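Local coordinates for chitin deacetylase 1 (Bombyx mori, PDB 5ZNS), which hydrolyses the N-acetamido groups of N-acetylglucosamine residues in chitin, a zinc-dependent reaction that yields chitosan and acetate, at residues 343-348 with 362-367. Numbering follows the deposited sequence.
Sequences CKLTSK and RCPVNY
Cys343 and Cys363 are joined by a disulfide, SG to SG 2.0 Å, whose torsion about the S-S bond is -82°, near the relaxed value of a left-handed disulfide. Both CB atoms point to the other segment, and with SG anti to the carbonyl carbon in each the sulfurs meet between the chains.

Apolar packing continues from this bridge. Leu345 sets CD1 3.8 Å from CG of Pro364, the two side chains crossing at about a right angle, while its CB lies 3.8 Å from CB of Tyr367. Beyond it, CB of Ser347 lies 3.8 Å from CB of Tyr367.

The direct polar link is Tyr367 N to Thr346 O, 2.8 Å and nearly straight at the hydrogen (168°), although the donor stands 43° out of the carbonyl plane. One water spans Ser347 OG and Tyr367 O; OG of Ser347 is also hydrogen-bonded to Glu349 N. A second water accepts weakly from Thr346 N and donates to Val365 O.

The Tyr367 ring leads away to stack with His80. Segment 362-367 thus runs alongside 343-348 in the same direction, at the periphery of this CE4 deacetylase: a two-stranded antiparallel hairpin (341-345 with 355-359) whose first strand is disulfide-linked to the loop that follows the second.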
ATOM      1  N   CYS A 343      16.409  20.550  -7.444  1.00 33.59           N
ATOM      2  CA  CYS A 343      16.517  21.546  -6.389  1.00 29.69           C
ATOM      3  C   CYS A 343      17.472  21.051  -5.316  1.00 31.06           C
ATOM      4  O   CYS A 343      17.211  20.029  -4.676  1.00 36.22           O
ATOM      5  CB  CYS A 343      15.138  21.809  -5.793  1.00 25.91           C
ATOM      6  SG  CYS A 343      13.923  22.130  -7.082  1.00 31.69           S
ATOM      7  N   LYS A 344      18.565  21.773  -5.109  1.00 34.58           N
ATOM      8  CA  LYS A 344      19.516  21.445  -4.051  1.00 33.32           C
ATOM      9  C   LYS A 344      19.118  22.244  -2.815  1.00 30.99           C
ATOM     10  O   LYS A 344      19.285  23.467  -2.778  1.00 33.18           O
ATOM     11  CB  LYS A 344      20.949  21.745  -4.491  1.00 40.89           C
ATOM     12  CG  LYS A 344      22.009  20.992  -3.716  1.00 57.49           C
ATOM     13  CD  LYS A 344      23.378  21.015  -4.396  1.00 57.46           C
ATOM     14  CE  LYS A 344      24.284  19.939  -3.806  1.00 57.72           C
ATOM     15  NZ  LYS A 344      23.813  18.556  -4.108  1.00 53.49           N
ATOM     16  N   LEU A 345      18.570  21.558  -1.812  1.00 29.46           N
ATOM     17  CA  LEU A 345      17.827  22.219  -0.750  1.00 24.75           C
ATOM     18  C   LEU A 345      18.383  21.864   0.618  1.00 30.67           C
ATOM     19  O   LEU A 345      19.095  20.876   0.802  1.00 29.24           O
ATOM     20  CB  LEU A 345      16.341  21.855  -0.796  1.00 21.19           C
ATOM     21  CG  LEU A 345      15.591  22.244  -2.073  1.00 26.97           C
ATOM     22  CD1 LEU A 345      14.183  21.633  -2.099  1.00 24.25           C
ATOM     23  CD2 LEU A 345      15.528  23.755  -2.211  1.00 30.17           C
ATOM     24  N   THR A 346      17.982  22.673   1.587  1.00 23.19           N
ATOM     25  CA  THR A 346      18.559  22.678   2.913  1.00 23.50           C
ATOM     26  C   THR A 346      17.438  23.008   3.889  1.00 26.27           C
ATOM     27  O   THR A 346      16.439  23.621   3.513  1.00 26.55           O
ATOM     28  CB  THR A 346      19.699  23.705   2.953  1.00 37.08           C
ATOM     29  OG1 THR A 346      20.634  23.364   3.974  1.00 51.00           O
ATOM     30  CG2 THR A 346      19.162  25.082   3.186  1.00 32.04           C
ATOM     31  N   SER A 347      17.592  22.591   5.143  1.00 25.95           N
ATOM     32  CA  SER A 347      16.571  22.924   6.131  1.00 24.95           C
ATOM     33  C   SER A 347      17.135  22.801   7.538  1.00 28.10           C
ATOM     34  O   SER A 347      17.839  21.837   7.850  1.00 30.83           O
ATOM     35  CB  SER A 347      15.336  22.026   6.005  1.00 25.68           C
ATOM     36  OG  SER A 347      14.508  22.154   7.157  1.00 32.83           O
ATOM     37  N   LYS A 348      16.802  23.780   8.387  1.00 29.89           N
ATOM     38  CA  LYS A 348      17.153  23.709   9.804  1.00 33.12           C
ATOM     39  C   LYS A 348      16.615  22.442  10.463  1.00 34.09           C
ATOM     40  O   LYS A 348      17.145  22.017  11.495  1.00 35.78           O
ATOM     41  CB  LYS A 348      16.605  24.943  10.552  1.00 34.25           C
ATOM     42  CG  LYS A 348      15.077  24.900  10.731  1.00 45.35           C
ATOM     43  CD  LYS A 348      14.456  26.265  11.039  1.00 47.77           C
ATOM     44  CE  LYS A 348      15.297  27.080  11.994  1.00 49.52           C
ATOM     45  NZ  LYS A 348      14.471  28.155  12.613  1.00 61.13           N
ATOM     46  N   ARG A 362       8.803  24.990  -9.863  1.00 36.14           N
ATOM     47  CA  ARG A 362       9.965  25.768  -9.461  1.00 38.86           C
ATOM     48  C   ARG A 362      10.431  25.311  -8.081  1.00 37.20           C
ATOM     49  O   ARG A 362       9.636  24.863  -7.251  1.00 32.34           O
ATOM     50  CB  ARG A 362       9.630  27.259  -9.428  1.00 35.28           C
ATOM     51  CG  ARG A 362       8.766  27.612  -8.235  1.00 58.63           C
ATOM     52  CD  ARG A 362       8.590  29.093  -7.979  1.00 58.17           C
ATOM     53  NE  ARG A 362       7.554  29.279  -6.963  1.00 65.15           N
ATOM     54  CZ  ARG A 362       7.787  29.518  -5.676  1.00 67.59           C
ATOM     55  NH1 ARG A 362       9.032  29.617  -5.225  1.00 59.81           N
ATOM     56  NH2 ARG A 362       6.770  29.649  -4.834  1.00 60.35           N
ATOM     57  N   CYS A 363      11.730  25.421  -7.845  1.00 33.71           N
ATOM     58  CA  CYS A 363      12.303  24.971  -6.587  1.00 34.93           C
ATOM     59  C   CYS A 363      11.737  25.806  -5.443  1.00 34.97           C
ATOM     60  O   CYS A 363      11.696  27.039  -5.541  1.00 33.81           O
ATOM     61  CB  CYS A 363      13.842  25.057  -6.628  1.00 28.11           C
ATOM     62  SG  CYS A 363      14.547  23.931  -7.802  1.00 42.17           S
ATOM     63  N   PRO A 364      11.336  25.190  -4.341  1.00 30.94           N
ATOM     64  CA  PRO A 364      10.888  25.968  -3.190  1.00 28.29           C
ATOM     65  C   PRO A 364      12.069  26.593  -2.475  1.00 32.04           C
ATOM     66  O   PRO A 364      13.232  26.398  -2.846  1.00 32.20           O
ATOM     67  CB  PRO A 364      10.182  24.919  -2.325  1.00 29.70           C
ATOM     68  CG  PRO A 364      11.015  23.696  -2.564  1.00 29.27           C
ATOM     69  CD  PRO A 364      11.325  23.746  -4.051  1.00 26.54           C
ATOM     70  N   VAL A 365      11.761  27.324  -1.415  1.00 27.44           N
ATOM     71  CA  VAL A 365      12.760  28.129  -0.730  1.00 27.51           C
ATOM     72  C   VAL A 365      13.647  27.280   0.186  1.00 32.95           C
ATOM     73  O   VAL A 365      14.855  27.525   0.293  1.00 37.16           O
ATOM     74  CB  VAL A 365      12.021  29.248   0.020  1.00 33.60           C
ATOM     75  CG1 VAL A 365      12.784  29.658   1.213  1.00 32.13           C
ATOM     76  CG2 VAL A 365      11.761  30.436  -0.928  1.00 31.41           C
ATOM     77  N   ASN A 366      13.085  26.281   0.873  1.00 29.74           N
ATOM     78  CA  ASN A 366      13.907  25.379   1.672  1.00 32.17           C
ATOM     79  C   ASN A 366      13.334  23.965   1.577  1.00 31.71           C
ATOM     80  O   ASN A 366      12.324  23.721   0.905  1.00 28.28           O
ATOM     81  CB  ASN A 366      14.057  25.907   3.111  1.00 30.92           C
ATOM     82  CG  ASN A 366      12.840  25.644   3.968  1.00 44.33           C
ATOM     83  OD1 ASN A 366      11.712  25.637   3.476  1.00 52.47           O
ATOM     84  ND2 ASN A 366      13.060  25.429   5.264  1.00 42.40           N
ATOM     85  N   TYR A 367      14.026  23.005   2.200  1.00 32.07           N
ATOM     86  CA  TYR A 367      13.644  21.601   2.049  1.00 27.66           C
ATOM     87  C   TYR A 367      12.380  21.321   2.854  1.00 26.39           C
ATOM     88  O   TYR A 367      12.333  21.622   4.050  1.00 26.47           O
ATOM     89  CB  TYR A 367      14.763  20.668   2.509  1.00 25.53           C
ATOM     90  CG  TYR A 367      14.517  19.210   2.159  1.00 30.46           C
ATOM     91  CD1 TYR A 367      14.369  18.818   0.833  1.00 24.61           C
ATOM     92  CD2 TYR A 367      14.436  18.226   3.147  1.00 28.56           C
ATOM     93  CE1 TYR A 367      14.143  17.508   0.491  1.00 27.17           C
ATOM     94  CE2 TYR A 367      14.205  16.881   2.804  1.00 27.50           C
ATOM     95  CZ  TYR A 367      14.059  16.541   1.474  1.00 30.45           C
ATOM     96  OH  TYR A 367      13.828  15.237   1.084  1.00 37.67           O
TER
HETATM   97  O   HOH W   1      17.325  25.600   0.555  1.00 39.59           O
HETATM   98  O   HOH W   2      11.852  22.572   6.624  1.00 23.71           O